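Local coordinates for rifamycin polyketide synthase (Amycolatopsis mediterranei, PDB 4LN9), which probably removes water from a polyketide intermediate, acting as the dehydratase domain of the synthase's terminal module, at residues L53-R58 against V88-E93; E101-A106 against L263-N268; G269-A274 against T306-V311. All coordinates share one frame; numbering follows the deposited sequence.

In the fold
The double hotdog fold carries two curved antiparallel sheet regions. Contact 1 packs strand 52-59 on helix 80-93. The chain then passes directly from that helix into strand 98-104, which enters contact 2. Strand 263-272 serves both contact 2 and contact 3, lying between 98-104 and 303-313 and pairing with one on each edge. The centres of contacts 2 and 3 are about 12 Å apart, and Asn268 N probably bonds Ser309 O at 2.7 Å. Contact 1 lies about 18 Å from each of the others, centre to centre. It still touches contact 3, where Val88 CG2 meets Leu270 CD2 at 3.9 Å. Contacts 1 and 2 do not touch; their nearest atoms are about 7 Å apart.

Contact 1. Residues L53-R58 against V88-E93; sequences LVFTSR and VRAGDE
Phe55 sets its ring against Arg89, Ala90 and Glu93 of the helix. CE1 of Phe55 is 3.5 Å from Ala90 CA. The Ala90 methyl, CB, sits 3.7 Å from Phe55 CE1. At the end of the ring, Phe55 CZ meets Glu93 CB at 3.8 Å, and this carbon lies at the ring edge, near its plane. Arg89 NH1 comes within 3.7 Å of Phe55 CZ, and CE2 of Phe55 lies over one guanidinium face. The two planes are 75° apart, so this is no parallel stack. Leu53 adds a branch: its CD2 touches Glu93 CG at 3.7 Å. In the hotdog fold a curved antiparallel sheet wraps a long helix, and here strand 52-59 covers the C-terminal part of helix 80-93. The two charged groups that meet the ring are also held to each other: Arg89 NH1 donates to Glu93 OE1 at 2.6 Å in a nearly straight salt bridge (176°). Bends at chi2 in both chains bring the charged ends together. Further out, Arg89 NH2 also bonds Ala36 O. Val120, Leu41 and Val44 pack round Phe55. Thr56 OG1 bonds Leu31 O of the second subunit.

Contact 2. Residues E101-A106 against L263-N268; sequences ELVIEA and LPFAWN
Leu102 O is approached by three groups of the 263-268 strand. Trp267 N donates to it at 2.8 Å, almost straight (176°) and in the carbonyl plane. Ala266 CA makes a weaker CH contact with Leu102 O at 3.6 Å. The indole of Trp267 turns its edge to it as well, with Leu102 O near the ring plane. Leu102 N returns a bond to Trp267 O at 2.9 Å, which completes a hydrogen-bonded antiparallel pair. Further along, Ile104 N donates to Phe265 O at 2.8 Å. Glu101 with Asn268 and Val103 with Ala266 are the non-hydrogen-bonded pairs. Through these bonds strand 98-104, of the N-terminal half, runs beside strand 263-272, of the C-terminal half, which is how the double hotdog joins its two halves in this region. On its other edge, against strand 303-313, strand 263-272 has a classic beta bulge: Phe265 and Ala266 both face Val311.

On the Leu102 and Trp267 face, their CB atoms meet at 4.2 Å. Ile104 CG1 reaches the indole edge, 3.9 Å from Trp267 NE1. That nitrogen is buried and has no hydrogen-bond partner in the model. Thr81 and Val84 of helix 80-93 pack on the Trp267 side chain. On the other face the side chains of Glu101 and Asn268 lie side by side and point the same way, with Glu101 CG 3.7 Å from Asn268 ND2. Their carboxylate and amide planes are turned 47° apart. Phe265 starts away from strand 98-104, but with CG opposite the backbone N (chi1 176°) its ring end returns, and CE2 comes near Val103 CG1. Arg313 forms a cation-pi contact with that ring.

Contact 3. Residues G269-A274 against T306-V311; sequences GLRLHA and TLDSLV
Gly269 and Asp308 face each other where two neighbouring antiparallel strands of the double hotdog fold turn a corner. Each strand carries a beta bulge. Gly269 and Leu270 both face Leu99 in a G1 bulge against strand 98-104, and Asp308 and Ser309 both face Asn268 in a classic one. The glycine holds a positive phi (68°), the usual state of the first residue in a G1 bulge.

Backbone bonds join the strands. Arg271 N donates to Thr306 O, and Thr306 N to Arg271 O, so these residues form a hydrogen-bonded antiparallel pair. Asp308 N reaches Gly269 O at 3.1 Å from well above the carbonyl plane. Leu270 and Leu307 are the non-hydrogen-bonded pair next along.

The apolar touch falls on the face of Leu270 and Leu307. Leu307 CD1 lies 4.1 Å from Leu270 CB, the two side chains crossing at a slant. Val84 and Val88 of helix 80-93 touch Leu270.

Polar side chains gather on the other face. His273 turns the edge of its imidazole to Thr306, and NE2 bonds Thr306 OG1 at 2.8 Å. A first torsion of 55° tucks OG1 between the backbone N and carbonyl carbon, where His273 NE2 and Arg271 CB both reach it. Arg271 CB lies 3.6 Å from Thr306 OG1. The guanidinium of Arg271 brings NH1 to 4.1 Å from Asp308 OD2, opposite charges too far apart for a salt bridge. Its NE has a closer acidic partner in Glu156.

One water links Gly269 O, Thr306 OG1 and Arg271 NH1. It appears to donate to Gly269 O and bonds Thr306 OG1 at 2.8 Å. Arg271 NH1 donates to it, also at 2.8 Å, with the water oxygen in the guanidinium plane.

Contact 1. Residues L53-R58 against V88-E93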
# COMPACT_ATOMS: atom_id res chain seq x y z
N LEU A 53 6.20 0.85 5.34
CA LEU A 53 5.50 1.52 4.26
C LEU A 53 5.76 0.79 2.97
O LEU A 53 6.55 -0.16 2.92
CB LEU A 53 5.96 2.98 4.15
CG LEU A 53 7.45 3.22 3.93
CD1 LEU A 53 7.87 2.84 2.51
CD2 LEU A 53 7.79 4.68 4.21
N VAL A 54 4.98 1.12 1.96
CA VAL A 54 5.06 0.43 0.70
C VAL A 54 4.89 1.39 -0.46
O VAL A 54 4.14 2.37 -0.37
CB VAL A 54 4.04 -0.72 0.62
CG1 VAL A 54 2.63 -0.17 0.46
CG2 VAL A 54 4.38 -1.65 -0.53
N PHE A 55 5.81 1.28 -1.42
CA PHE A 55 5.72 2.00 -2.67
C PHE A 55 5.17 1.07 -3.75
O PHE A 55 5.70 -0.02 -3.95
CB PHE A 55 7.10 2.48 -3.10
CG PHE A 55 7.58 3.68 -2.33
CD1 PHE A 55 8.12 3.54 -1.06
CD2 PHE A 55 7.43 4.95 -2.85
CE1 PHE A 55 8.54 4.64 -0.34
CE2 PHE A 55 7.84 6.06 -2.14
CZ PHE A 55 8.41 5.90 -0.89
N THR A 56 4.29 1.62 -4.58
CA THR A 56 3.73 0.87 -5.70
C THR A 56 4.00 1.55 -7.04
O THR A 56 3.99 2.78 -7.14
CB THR A 56 2.20 0.67 -5.55
OG1 THR A 56 1.55 1.95 -5.52
CG2 THR A 56 1.89 -0.09 -4.28
N SER A 57 4.11 0.73 -8.08
CA SER A 57 4.42 1.22 -9.42
C SER A 57 3.92 0.23 -10.48
O SER A 57 3.78 -0.96 -10.21
CB SER A 57 5.93 1.42 -9.57
OG SER A 57 6.30 1.51 -10.93
N ARG A 58 3.64 0.75 -11.67
CA ARG A 58 3.47 -0.08 -12.85
C ARG A 58 4.42 0.37 -13.95
O ARG A 58 4.33 1.50 -14.43
CB ARG A 58 2.02 0.03 -13.36
CG ARG A 58 1.75 -0.76 -14.63
CD ARG A 58 0.36 -0.47 -15.17
NE ARG A 58 0.05 -1.30 -16.32
CZ ARG A 58 0.28 -0.95 -17.58
NH1 ARG A 58 0.80 0.23 -17.86
NH2 ARG A 58 -0.01 -1.79 -18.56
N VAL A 88 16.75 3.41 -2.17
CA VAL A 88 17.16 4.62 -1.47
C VAL A 88 16.06 5.67 -1.40
O VAL A 88 15.88 6.32 -0.37
CB VAL A 88 18.45 5.22 -2.06
CG1 VAL A 88 18.71 6.59 -1.46
CG2 VAL A 88 19.62 4.28 -1.82
N ARG A 89 15.18 5.69 -2.40
CA ARG A 89 14.00 6.56 -2.35
C ARG A 89 13.05 6.15 -1.23
O ARG A 89 12.54 6.99 -0.50
CB ARG A 89 13.26 6.59 -3.69
CG ARG A 89 11.89 7.25 -3.63
CD ARG A 89 11.99 8.75 -3.38
NE ARG A 89 10.69 9.42 -3.44
CZ ARG A 89 9.89 9.60 -2.40
NH1 ARG A 89 10.24 9.14 -1.20
NH2 ARG A 89 8.73 10.24 -2.54
N ALA A 90 12.86 4.84 -1.08
CA ALA A 90 12.00 4.32 -0.02
C ALA A 90 12.60 4.64 1.35
O ALA A 90 11.91 5.17 2.23
CB ALA A 90 11.81 2.82 -0.18
N GLY A 91 13.87 4.30 1.53
CA GLY A 91 14.59 4.61 2.76
C GLY A 91 14.49 6.07 3.15
O GLY A 91 14.27 6.40 4.31
N ASP A 92 14.63 6.95 2.16
CA ASP A 92 14.58 8.38 2.43
C ASP A 92 13.21 8.85 2.92
O ASP A 92 13.12 9.76 3.74
CB ASP A 92 15.01 9.20 1.21
CG ASP A 92 15.55 10.57 1.59
OD1 ASP A 92 16.40 10.63 2.50
OD2 ASP A 92 15.00 11.58 1.11
N GLU A 93 12.15 8.21 2.44
CA GLU A 93 10.80 8.46 2.93
C GLU A 93 10.72 8.30 4.44
O GLU A 93 9.99 9.02 5.12
CB GLU A 93 9.80 7.53 2.24
CG GLU A 93 8.34 7.86 2.50
CD GLU A 93 7.89 9.12 1.78
OE1 GLU A 93 8.56 9.52 0.80
OE2 GLU A 93 6.89 9.73 2.20

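Contact 2. Residues E101-A106 against L263-N268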
# COMPACT_ATOMS: atom_id res chain seq x y z
N GLU A 101 23.05 -2.48 2.77
CA GLU A 101 23.24 -3.67 1.95
C GLU A 101 22.04 -3.88 1.02
O GLU A 101 20.90 -3.57 1.38
CB GLU A 101 23.43 -4.90 2.84
CG GLU A 101 23.71 -6.19 2.09
CD GLU A 101 24.12 -7.32 3.02
OE1 GLU A 101 23.97 -7.17 4.25
OE2 GLU A 101 24.62 -8.35 2.52
N LEU A 102 22.32 -4.28 -0.22
CA LEU A 102 21.27 -4.73 -1.13
C LEU A 102 21.76 -5.89 -1.97
O LEU A 102 22.82 -5.81 -2.60
CB LEU A 102 20.80 -3.58 -2.03
CG LEU A 102 19.50 -3.82 -2.80
CD1 LEU A 102 18.32 -3.92 -1.84
CD2 LEU A 102 19.26 -2.72 -3.83
N VAL A 103 21.05 -7.02 -1.89
CA VAL A 103 21.39 -8.17 -2.71
C VAL A 103 20.40 -8.34 -3.86
O VAL A 103 19.19 -8.30 -3.65
CB VAL A 103 21.43 -9.47 -1.87
CG1 VAL A 103 21.65 -10.68 -2.77
CG2 VAL A 103 22.51 -9.38 -0.81
N ILE A 104 20.92 -8.39 -5.08
CA ILE A 104 20.07 -8.58 -6.25
C ILE A 104 19.84 -10.06 -6.52
O ILE A 104 20.79 -10.83 -6.65
CB ILE A 104 20.66 -7.91 -7.51
CG1 ILE A 104 21.15 -6.50 -7.18
CG2 ILE A 104 19.63 -7.88 -8.63
CD1 ILE A 104 20.03 -5.50 -6.98
N GLU A 105 18.58 -10.47 -6.52
CA GLU A 105 18.23 -11.89 -6.52
C GLU A 105 17.95 -12.38 -7.93
O GLU A 105 18.24 -13.53 -8.27
CB GLU A 105 17.00 -12.13 -5.64
CG GLU A 105 17.16 -11.63 -4.22
CD GLU A 105 16.31 -12.42 -3.24
OE1 GLU A 105 16.69 -12.50 -2.06
OE2 GLU A 105 15.39 -13.13 -3.71
N ALA A 106 17.17 -11.59 -8.67
CA ALA A 106 16.56 -12.03 -9.91
C ALA A 106 16.20 -10.81 -10.75
O ALA A 106 15.68 -9.82 -10.23
CB ALA A 106 15.32 -12.86 -9.63
N LEU A 263 26.22 -9.37 -14.00
CA LEU A 263 25.35 -8.31 -13.47
C LEU A 263 25.69 -8.01 -12.01
O LEU A 263 26.40 -8.79 -11.36
CB LEU A 263 23.88 -8.72 -13.61
CG LEU A 263 23.38 -9.03 -15.02
CD1 LEU A 263 21.97 -9.60 -14.99
CD2 LEU A 263 23.44 -7.79 -15.90
N PRO A 264 25.39 -6.77 -11.56
CA PRO A 264 25.64 -6.46 -10.15
C PRO A 264 24.99 -7.51 -9.24
O PRO A 264 23.86 -7.91 -9.49
CB PRO A 264 24.94 -5.11 -9.95
CG PRO A 264 24.70 -4.57 -11.33
CD PRO A 264 24.52 -5.77 -12.20
N PHE A 265 25.71 -7.95 -8.21
CA PHE A 265 25.17 -8.96 -7.30
C PHE A 265 24.88 -8.40 -5.91
O PHE A 265 23.73 -8.37 -5.47
CB PHE A 265 26.10 -10.17 -7.22
CG PHE A 265 25.66 -11.22 -6.23
CD1 PHE A 265 26.48 -11.56 -5.17
CD2 PHE A 265 24.48 -11.92 -6.41
CE1 PHE A 265 26.09 -12.53 -4.26
CE2 PHE A 265 24.08 -12.88 -5.50
CZ PHE A 265 24.89 -13.19 -4.43
N ALA A 266 25.92 -7.92 -5.23
CA ALA A 266 25.78 -7.41 -3.86
C ALA A 266 26.31 -5.99 -3.72
O ALA A 266 27.49 -5.72 -3.95
CB ALA A 266 26.46 -8.34 -2.88
N TRP A 267 25.45 -5.10 -3.22
CA TRP A 267 25.81 -3.71 -2.97
C TRP A 267 26.03 -3.53 -1.50
O TRP A 267 25.19 -3.92 -0.69
CB TRP A 267 24.66 -2.80 -3.40
CG TRP A 267 24.37 -2.84 -4.88
CD1 TRP A 267 23.72 -3.83 -5.60
CD2 TRP A 267 24.65 -1.78 -5.86
NE1 TRP A 267 23.59 -3.48 -6.91
CE2 TRP A 267 24.15 -2.27 -7.14
CE3 TRP A 267 25.26 -0.54 -5.81
CZ2 TRP A 267 24.28 -1.54 -8.31
CZ3 TRP A 267 25.36 0.20 -6.99
CH2 TRP A 267 24.88 -0.29 -8.21
N ASN A 268 27.07 -2.79 -1.14
CA ASN A 268 27.35 -2.51 0.26
C ASN A 268 27.76 -1.06 0.47
O ASN A 268 28.63 -0.55 -0.23
CB ASN A 268 28.46 -3.44 0.77
CG ASN A 268 28.04 -4.90 0.78
OD1 ASN A 268 28.42 -5.67 -0.10
ND2 ASN A 268 27.24 -5.27 1.77

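Contact 3. Residues G269-A274 against T306-V311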
# COMPACT_ATOMS: atom_id res chain seq x y z
N GLY A 269 27.05 -0.38 1.37
CA GLY A 269 27.42 0.98 1.75
C GLY A 269 27.23 1.99 0.64
O GLY A 269 28.15 2.74 0.31
N LEU A 270 26.02 2.06 0.10
CA LEU A 270 25.69 3.08 -0.88
C LEU A 270 25.00 4.30 -0.28
O LEU A 270 24.00 4.18 0.43
CB LEU A 270 24.87 2.52 -2.04
CG LEU A 270 24.69 3.63 -3.08
CD1 LEU A 270 25.34 3.32 -4.42
CD2 LEU A 270 23.23 4.05 -3.24
N ARG A 271 25.57 5.47 -0.54
CA ARG A 271 25.02 6.73 -0.06
C ARG A 271 24.82 7.69 -1.22
O ARG A 271 25.76 7.97 -1.97
CB ARG A 271 25.96 7.38 0.95
CG ARG A 271 25.89 6.78 2.34
CD ARG A 271 26.95 7.39 3.23
NE ARG A 271 27.06 6.68 4.50
CZ ARG A 271 27.72 5.54 4.66
NH1 ARG A 271 28.39 5.01 3.64
NH2 ARG A 271 27.74 4.95 5.84
N LEU A 272 23.66 8.33 -1.25
CA LEU A 272 23.42 9.42 -2.19
C LEU A 272 23.48 10.75 -1.46
O LEU A 272 22.84 10.93 -0.43
CB LEU A 272 22.06 9.25 -2.85
CG LEU A 272 21.66 10.40 -3.77
CD1 LEU A 272 22.37 10.27 -5.11
CD2 LEU A 272 20.15 10.45 -3.95
N HIS A 273 24.37 11.63 -1.91
CA HIS A 273 24.72 12.81 -1.13
C HIS A 273 24.05 14.04 -1.67
O HIS A 273 23.73 14.96 -0.92
CB HIS A 273 26.23 13.00 -1.08
CG HIS A 273 26.97 11.85 -0.46
ND1 HIS A 273 27.03 11.66 0.87
CD2 HIS A 273 27.61 10.76 -1.04
CE1 HIS A 273 27.71 10.52 1.13
NE2 HIS A 273 28.10 10.00 -0.05
N ALA A 274 23.90 14.09 -2.98
CA ALA A 274 23.27 15.23 -3.63
C ALA A 274 22.37 14.74 -4.76
O ALA A 274 22.78 13.91 -5.57
CB ALA A 274 24.33 16.18 -4.18
N THR A 306 28.60 7.83 -3.02
CA THR A 306 29.70 6.96 -2.63
C THR A 306 29.22 5.53 -2.48
O THR A 306 28.09 5.28 -2.05
CB THR A 306 30.37 7.41 -1.31
OG1 THR A 306 29.38 7.52 -0.29
CG2 THR A 306 31.06 8.75 -1.50
N LEU A 307 30.07 4.59 -2.87
CA LEU A 307 29.74 3.17 -2.80
C LEU A 307 30.92 2.41 -2.21
O LEU A 307 32.02 2.44 -2.76
CB LEU A 307 29.42 2.65 -4.20
CG LEU A 307 29.25 1.14 -4.34
CD1 LEU A 307 28.20 0.63 -3.36
CD2 LEU A 307 28.87 0.78 -5.77
N ASP A 308 30.72 1.80 -1.04
CA ASP A 308 31.80 1.10 -0.35
C ASP A 308 32.23 -0.13 -1.14
O ASP A 308 33.43 -0.36 -1.35
CB ASP A 308 31.39 0.69 1.07
CG ASP A 308 31.30 1.87 2.02
OD1 ASP A 308 31.81 2.95 1.68
OD2 ASP A 308 30.72 1.70 3.11
N SER A 309 31.26 -0.89 -1.62
CA SER A 309 31.52 -2.18 -2.25
C SER A 309 30.38 -2.61 -3.17
O SER A 309 29.21 -2.55 -2.79
CB SER A 309 31.78 -3.25 -1.18
OG SER A 309 32.04 -4.51 -1.76
N LEU A 310 30.73 -3.02 -4.39
CA LEU A 310 29.83 -3.79 -5.24
C LEU A 310 30.49 -5.07 -5.72
O LEU A 310 31.55 -5.04 -6.33
CB LEU A 310 29.37 -2.95 -6.43
CG LEU A 310 28.56 -3.66 -7.52
CD1 LEU A 310 27.20 -4.09 -6.99
CD2 LEU A 310 28.41 -2.77 -8.75
N VAL A 311 29.89 -6.21 -5.38
CA VAL A 311 30.33 -7.51 -5.89
C VAL A 311 29.40 -7.99 -7.00
O VAL A 311 28.19 -7.75 -6.96
CB VAL A 311 30.38 -8.56 -4.77
CG1 VAL A 311 30.51 -9.96 -5.35
CG2 VAL A 311 31.52 -8.27 -3.81
O HOH W 1 29.20 5.03 0.97